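PDB 6VTV: gamma-glutamyl-gamma-aminobutyrate hydrolase PuuD from Escherichia coli, which hydrolyses the gamma-glutamyl linkage of gamma-glutamyl-gamma-aminobutyrate, releasing 4-aminobutanoate and glutamate in the last step of the route from putrescine to 4-aminobutanoate. Local coordinates for residues L143-D148 with V183-G188; A116-L121 with Q224-W229. All blocks are in the same frame, centred on the assembly; numbering follows the deposited sequence.

Contact 1: residues L143-D148 with V183-G188; sequences LEHRED and VNSLHG. With MN (manganese (II) ion), chain D.
The carbonyl oxygen of H145 takes two hydrogen bonds from the 183-188 segment. S185 OG donates to H145 O over 2.6 Å, in the carbonyl plane and on a lone pair, whereas H187 N reaches the same oxygen at 3.2 Å from 46° above that plane. Since S185 OG donates to the carbonyl, a lone pair is probably what it offers the manganese ion, 2.2 Å away; chi1 of -166° sets OG anti to the backbone N, where it meets both partners. H145 ND1 and H187 NE2 bind the same ion at 2.3 Å and 2.2 Å. Their side chains run side by side, the ring planes inclined at 48°, and H145 CB lies 3.6 Å from the H187 ring centroid, over its face. The other imidazole nitrogens are held, H145 NE2 by D206 and H187 ND1 by the carbonyl of Q189. E147 crosses L186 at about a right angle, with E147 OE1 3.3 Å from L186 CB, and a water donates to both R146 O and S185 O. The metal's remaining ligands are a water at 2.3 Å, H161 and E210, completing a six-coordinate manganese site of three histidines, a serine, a glutamate and water.

Contact 2: residues A116-L121 with Q224-W229; sequences AICRGL and QWHPEW
I117 CG2 lies over one face of the H226 imidazole, 4.2 Å above the plane and offset toward the rim, and also comes within 3.3 Å of W225 O. I117 CD1 meets P227 CD tip to tip at 3.8 Å, while E228 OE1 stands 3.6 Å from I117 CG2, so an apolar side chain packs against the carboxylate. The other oxygen, E228 OE2, accepts from H226 ND1 over 2.6 Å through its syn lone pair; the donor angle is 162° and the oxygen lies only 3° out of the ring plane, which helps to set the rotation of the imidazole. K34 forms a salt bridge with the same oxygen, and Y157 meets the H226 ring edge-to-face. H226 NE2 lies 3.4 Å from C118 CB and nearly as close to C118 SG, a matter of proximity alone; the sulfur, anti to its backbone N, sits oblique to the ring. Q224 bends at chi2, and Q224 NE2 approaches C118 SG at 3.5 Å; at about a right angle to this chain, L121 CD2 packs 3.4 Å from Q224 OE1. C118 has a positive phi (55°), an unfavourable value for a non-glycine residue, and occupies the N-cap position of helix 119-127 directly after strand 114-117. This strand-turn-helix is consistent with the nucleophile elbow of class I glutamine amidotransferases, with C118 the predicted nucleophile and H226 and E228 the other predicted active-site residues, forming a probable Cys-His-Glu triad.

Contact 2 is wholly buried, its centre about 5 Å from the centre of the chain, and joins the end of strand 114-117 and the start of helix 119-127 to the loop after the neighbouring parallel strand 220-223. Contact 1 lies farther out, its centre about 16 Å from the chain centre, pairs two loops and is partly buried, with R146 exposed. Chemistry follows place: contact 1 is tied by metal ligation and polar bonds, contact 2 by van der Waals packing around a histidine-carboxylate bond within one segment. The two meet, N184 OD1 lying 2.8 Å from H226 N in a probable hydrogen bond and H187 CE1 packing 3.4 Å from Q224 CG, which places the manganese site beside the predicted catalytic residues.

Contact 1: residues L143-D148 with V183-G188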
loop_
_atom_site.group_PDB
_atom_site.type_symbol
_atom_site.label_atom_id
_atom_site.label_comp_id
_atom_site.label_asym_id
_atom_site.label_seq_id
_atom_site.Cartn_x
_atom_site.Cartn_y
_atom_site.Cartn_z
ATOM N N LEU B 143 8.160 16.743 -29.462
ATOM C CA LEU B 143 6.771 16.375 -29.672
ATOM C C LEU B 143 5.940 16.730 -28.439
ATOM O O LEU B 143 6.463 17.098 -27.384
ATOM C CB LEU B 143 6.651 14.878 -29.960
ATOM C CG LEU B 143 7.555 14.294 -31.046
ATOM C CD1 LEU B 143 7.600 12.778 -30.933
ATOM C CD2 LEU B 143 7.078 14.714 -32.425
ATOM N N GLU B 144 4.624 16.609 -28.578
ATOM C CA GLU B 144 3.721 16.776 -27.441
ATOM C C GLU B 144 3.663 15.452 -26.693
ATOM O O GLU B 144 3.020 14.498 -27.138
ATOM C CB GLU B 144 2.339 17.224 -27.900
ATOM C CG GLU B 144 1.354 17.431 -26.757
ATOM C CD GLU B 144 1.896 18.353 -25.680
ATOM O OE1 GLU B 144 1.885 19.585 -25.885
ATOM O OE2 GLU B 144 2.339 17.844 -24.630
ATOM N N HIS B 145 4.345 15.386 -25.553
ATOM C CA HIS B 145 4.425 14.156 -24.777
ATOM C C HIS B 145 3.316 14.027 -23.741
ATOM O O HIS B 145 3.167 12.954 -23.148
ATOM C CB HIS B 145 5.791 14.061 -24.089
ATOM C CG HIS B 145 6.914 13.726 -25.023
ATOM N ND1 HIS B 145 7.261 12.428 -25.335
ATOM C CD2 HIS B 145 7.764 14.519 -25.718
ATOM C CE1 HIS B 145 8.277 12.437 -26.179
ATOM N NE2 HIS B 145 8.602 13.692 -26.428
ATOM N N ARG B 146 2.536 15.080 -23.515
ATOM C CA ARG B 146 1.451 15.023 -22.548
ATOM C C ARG B 146 0.202 14.415 -23.168
ATOM O O ARG B 146 -0.022 14.492 -24.379
ATOM C CB ARG B 146 1.120 16.418 -22.021
ATOM C CG ARG B 146 2.227 17.064 -21.223
ATOM C CD ARG B 146 1.917 18.526 -20.960
ATOM N NE ARG B 146 1.753 19.271 -22.204
ATOM C CZ ARG B 146 1.481 20.570 -22.265
ATOM N NH1 ARG B 146 1.339 21.273 -21.151
ATOM N NH2 ARG B 146 1.349 21.164 -23.443
ATOM N N GLU B 147 -0.619 13.808 -22.316
ATOM C CA GLU B 147 -1.926 13.335 -22.729
ATOM C C GLU B 147 -2.924 14.491 -22.731
ATOM O O GLU B 147 -2.680 15.562 -22.171
ATOM C CB GLU B 147 -2.404 12.216 -21.804
ATOM C CG GLU B 147 -3.061 12.706 -20.516
ATOM C CD GLU B 147 -2.062 13.191 -19.475
ATOM O OE1 GLU B 147 -0.843 13.187 -19.751
ATOM O OE2 GLU B 147 -2.502 13.580 -18.372
ATOM N N ASP B 148 -4.066 14.265 -23.381
ATOM C CA ASP B 148 -5.155 15.233 -23.366
ATOM C C ASP B 148 -6.041 14.935 -22.163
ATOM O O ASP B 148 -6.758 13.923 -22.172
ATOM C CB ASP B 148 -5.956 15.164 -24.658
ATOM C CG ASP B 148 -6.864 16.365 -24.852
ATOM O OD1 ASP B 148 -7.104 17.104 -23.873
ATOM O OD2 ASP B 148 -7.345 16.570 -25.988
ATOM N N VAL B 183 4.527 3.620 -28.146
ATOM C CA VAL B 183 4.309 3.733 -26.709
ATOM C C VAL B 183 3.314 4.858 -26.465
ATOM O O VAL B 183 3.177 5.778 -27.277
ATOM C CB VAL B 183 5.621 3.999 -25.935
ATOM C CG1 VAL B 183 6.610 2.859 -26.131
ATOM C CG2 VAL B 183 6.235 5.325 -26.363
ATOM N N ASN B 184 2.605 4.775 -25.341
ATOM C CA ASN B 184 1.801 5.903 -24.907
ATOM C C ASN B 184 2.707 6.978 -24.306
ATOM O O ASN B 184 3.911 6.787 -24.134
ATOM C CB ASN B 184 0.726 5.455 -23.910
ATOM C CG ASN B 184 1.287 4.626 -22.767
ATOM O OD1 ASN B 184 2.432 4.806 -22.353
ATOM N ND2 ASN B 184 0.474 3.712 -22.249
ATOM N N SER B 185 2.119 8.128 -23.991
ATOM C CA SER B 185 2.899 9.245 -23.466
ATOM C C SER B 185 1.991 10.110 -22.608
ATOM O O SER B 185 0.992 10.642 -23.102
ATOM C CB SER B 185 3.518 10.064 -24.602
ATOM O OG SER B 185 4.526 10.941 -24.127
ATOM N N LEU B 186 2.327 10.245 -21.326
ATOM C CA LEU B 186 1.552 11.047 -20.386
ATOM C C LEU B 186 2.503 11.766 -19.426
ATOM O O LEU B 186 2.480 11.572 -18.212
ATOM C CB LEU B 186 0.552 10.188 -19.610
ATOM C CG LEU B 186 -0.433 9.290 -20.364
ATOM C CD1 LEU B 186 0.170 7.913 -20.589
ATOM C CD2 LEU B 186 -1.746 9.177 -19.603
ATOM N N HIS B 187 3.362 12.626 -19.972
ATOM C CA HIS B 187 4.353 13.305 -19.150
ATOM C C HIS B 187 4.644 14.688 -19.713
ATOM O O HIS B 187 4.819 14.852 -20.925
ATOM C CB HIS B 187 5.648 12.488 -19.051
ATOM C CG HIS B 187 6.277 12.180 -20.375
ATOM N ND1 HIS B 187 7.458 12.760 -20.788
ATOM C CD2 HIS B 187 5.902 11.344 -21.371
ATOM C CE1 HIS B 187 7.778 12.300 -21.983
ATOM N NE2 HIS B 187 6.850 11.439 -22.360
ATOM N N GLY B 188 4.690 15.677 -18.823
ATOM C CA GLY B 188 5.047 17.034 -19.188
ATOM C C GLY B 188 6.483 17.352 -18.835
ATOM O O GLY B 188 7.006 18.412 -19.193
HETATM MN MN MN D . 6.704 10.446 -24.341
HETATM O O HOH W 1 0.218 11.782 -25.509
HETATM O O HOH W 2 6.307 8.405 -23.365
#

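Contact 2: residues A116-L121 with Q224-W229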
loop_
_atom_site.group_PDB
_atom_site.type_symbol
_atom_site.label_atom_id
_atom_site.label_comp_id
_atom_site.label_asym_id
_atom_site.label_seq_id
_atom_site.Cartn_x
_atom_site.Cartn_y
_atom_site.Cartn_z
ATOM N N ALA B 116 11.180 1.058 -13.185
ATOM C CA ALA B 116 10.636 2.384 -12.937
ATOM C C ALA B 116 9.803 2.841 -14.126
ATOM O O ALA B 116 10.178 2.619 -15.281
ATOM C CB ALA B 116 11.760 3.381 -12.661
ATOM N N ILE B 117 8.673 3.485 -13.837
ATOM C CA ILE B 117 7.704 3.893 -14.850
ATOM C C ILE B 117 7.451 5.390 -14.718
ATOM O O ILE B 117 7.109 5.873 -13.632
ATOM C CB ILE B 117 6.386 3.109 -14.719
ATOM C CG1 ILE B 117 6.603 1.629 -15.050
ATOM C CG2 ILE B 117 5.309 3.715 -15.617
ATOM C CD1 ILE B 117 5.345 0.789 -14.954
ATOM N N CYS B 118 7.618 6.114 -15.830
ATOM C CA CYS B 118 7.288 7.533 -15.949
ATOM C C CYS B 118 7.988 8.362 -14.875
ATOM O O CYS B 118 9.166 8.703 -15.027
ATOM C CB CYS B 118 5.768 7.735 -15.892
ATOM S SG CYS B 118 5.217 9.422 -16.255
ATOM N N ARG B 119 7.284 8.699 -13.790
ATOM C CA ARG B 119 7.936 9.416 -12.697
ATOM C C ARG B 119 9.095 8.613 -12.127
ATOM O O ARG B 119 10.084 9.192 -11.664
ATOM C CB ARG B 119 6.929 9.744 -11.593
ATOM C CG ARG B 119 7.479 10.686 -10.531
ATOM C CD ARG B 119 6.805 10.455 -9.193
ATOM N NE ARG B 119 6.638 11.698 -8.449
ATOM C CZ ARG B 119 7.497 12.147 -7.542
ATOM N NH1 ARG B 119 8.592 11.454 -7.261
ATOM N NH2 ARG B 119 7.261 13.289 -6.914
ATOM N N GLY B 120 8.990 7.283 -12.147
ATOM C CA GLY B 120 10.088 6.458 -11.675
ATOM C C GLY B 120 11.348 6.637 -12.500
ATOM O O GLY B 120 12.452 6.704 -11.954
ATOM N N LEU B 121 11.204 6.696 -13.828
ATOM C CA LEU B 121 12.353 6.984 -14.681
ATOM C C LEU B 121 12.976 8.322 -14.310
ATOM O O LEU B 121 14.201 8.442 -14.194
ATOM C CB LEU B 121 11.941 6.969 -16.156
ATOM C CG LEU B 121 12.961 7.505 -17.171
ATOM C CD1 LEU B 121 12.939 6.678 -18.445
ATOM C CD2 LEU B 121 12.717 8.977 -17.506
ATOM N N GLN B 224 9.795 5.849 -19.775
ATOM C CA GLN B 224 9.024 7.077 -19.631
ATOM C C GLN B 224 7.541 6.872 -19.913
ATOM O O GLN B 224 6.715 7.639 -19.406
ATOM C CB GLN B 224 9.596 8.159 -20.552
ATOM C CG GLN B 224 8.922 9.520 -20.447
ATOM C CD GLN B 224 9.097 10.164 -19.084
ATOM O OE1 GLN B 224 10.138 10.752 -18.788
ATOM N NE2 GLN B 224 8.070 10.061 -18.246
ATOM N N TRP B 225 7.186 5.851 -20.687
ATOM C CA TRP B 225 5.793 5.577 -21.000
ATOM C C TRP B 225 5.171 4.739 -19.883
ATOM O O TRP B 225 5.763 4.537 -18.820
ATOM C CB TRP B 225 5.679 4.905 -22.366
ATOM C CG TRP B 225 6.400 3.597 -22.492
ATOM C CD1 TRP B 225 5.874 2.352 -22.306
ATOM C CD2 TRP B 225 7.770 3.402 -22.864
ATOM N NE1 TRP B 225 6.834 1.393 -22.526
ATOM C CE2 TRP B 225 8.008 2.012 -22.870
ATOM C CE3 TRP B 225 8.822 4.267 -23.187
ATOM C CZ2 TRP B 225 9.251 1.468 -23.186
ATOM C CZ3 TRP B 225 10.057 3.724 -23.500
ATOM C CH2 TRP B 225 10.260 2.338 -23.497
ATOM N N HIS B 226 3.955 4.239 -20.118
ATOM C CA HIS B 226 3.172 3.523 -19.111
ATOM C C HIS B 226 2.894 2.107 -19.602
ATOM O O HIS B 226 1.828 1.834 -20.175
ATOM C CB HIS B 226 1.869 4.258 -18.803
ATOM C CG HIS B 226 2.042 5.443 -17.906
ATOM N ND1 HIS B 226 1.567 5.471 -16.612
ATOM C CD2 HIS B 226 2.636 6.642 -18.114
ATOM C CE1 HIS B 226 1.862 6.635 -16.062
ATOM N NE2 HIS B 226 2.510 7.364 -16.952
ATOM N N PRO B 227 3.826 1.173 -19.384
ATOM C CA PRO B 227 3.573 -0.220 -19.781
ATOM C C PRO B 227 2.598 -0.946 -18.868
ATOM O O PRO B 227 2.144 -2.040 -19.225
ATOM C CB PRO B 227 4.966 -0.855 -19.723
ATOM C CG PRO B 227 5.686 -0.065 -18.676
ATOM C CD PRO B 227 5.141 1.341 -18.740
ATOM N N GLU B 228 2.258 -0.378 -17.709
ATOM C CA GLU B 228 1.304 -1.026 -16.817
ATOM C C GLU B 228 -0.115 -1.005 -17.370
ATOM O O GLU B 228 -0.959 -1.780 -16.908
ATOM C CB GLU B 228 1.332 -0.355 -15.441
ATOM C CG GLU B 228 0.440 0.874 -15.331
ATOM C CD GLU B 228 1.087 2.126 -15.895
ATOM O OE1 GLU B 228 2.218 2.036 -16.416
ATOM O OE2 GLU B 228 0.462 3.206 -15.814
ATOM N N TRP B 229 -0.393 -0.145 -18.349
ATOM C CA TRP B 229 -1.738 0.007 -18.894
ATOM C C TRP B 229 -2.135 -1.252 -19.653
ATOM O O TRP B 229 -1.610 -1.519 -20.739
ATOM C CB TRP B 229 -1.792 1.229 -19.805
ATOM C CG TRP B 229 -3.115 1.418 -20.471
ATOM C CD1 TRP B 229 -3.404 1.213 -21.790
ATOM C CD2 TRP B 229 -4.333 1.857 -19.857
ATOM N NE1 TRP B 229 -4.727 1.492 -22.033
ATOM C CE2 TRP B 229 -5.318 1.891 -20.863
ATOM C CE3 TRP B 229 -4.684 2.224 -18.555
ATOM C CZ2 TRP B 229 -6.633 2.278 -20.607
ATOM C CZ3 TRP B 229 -5.988 2.607 -18.302
ATOM C CH2 TRP B 229 -6.947 2.630 -19.323
#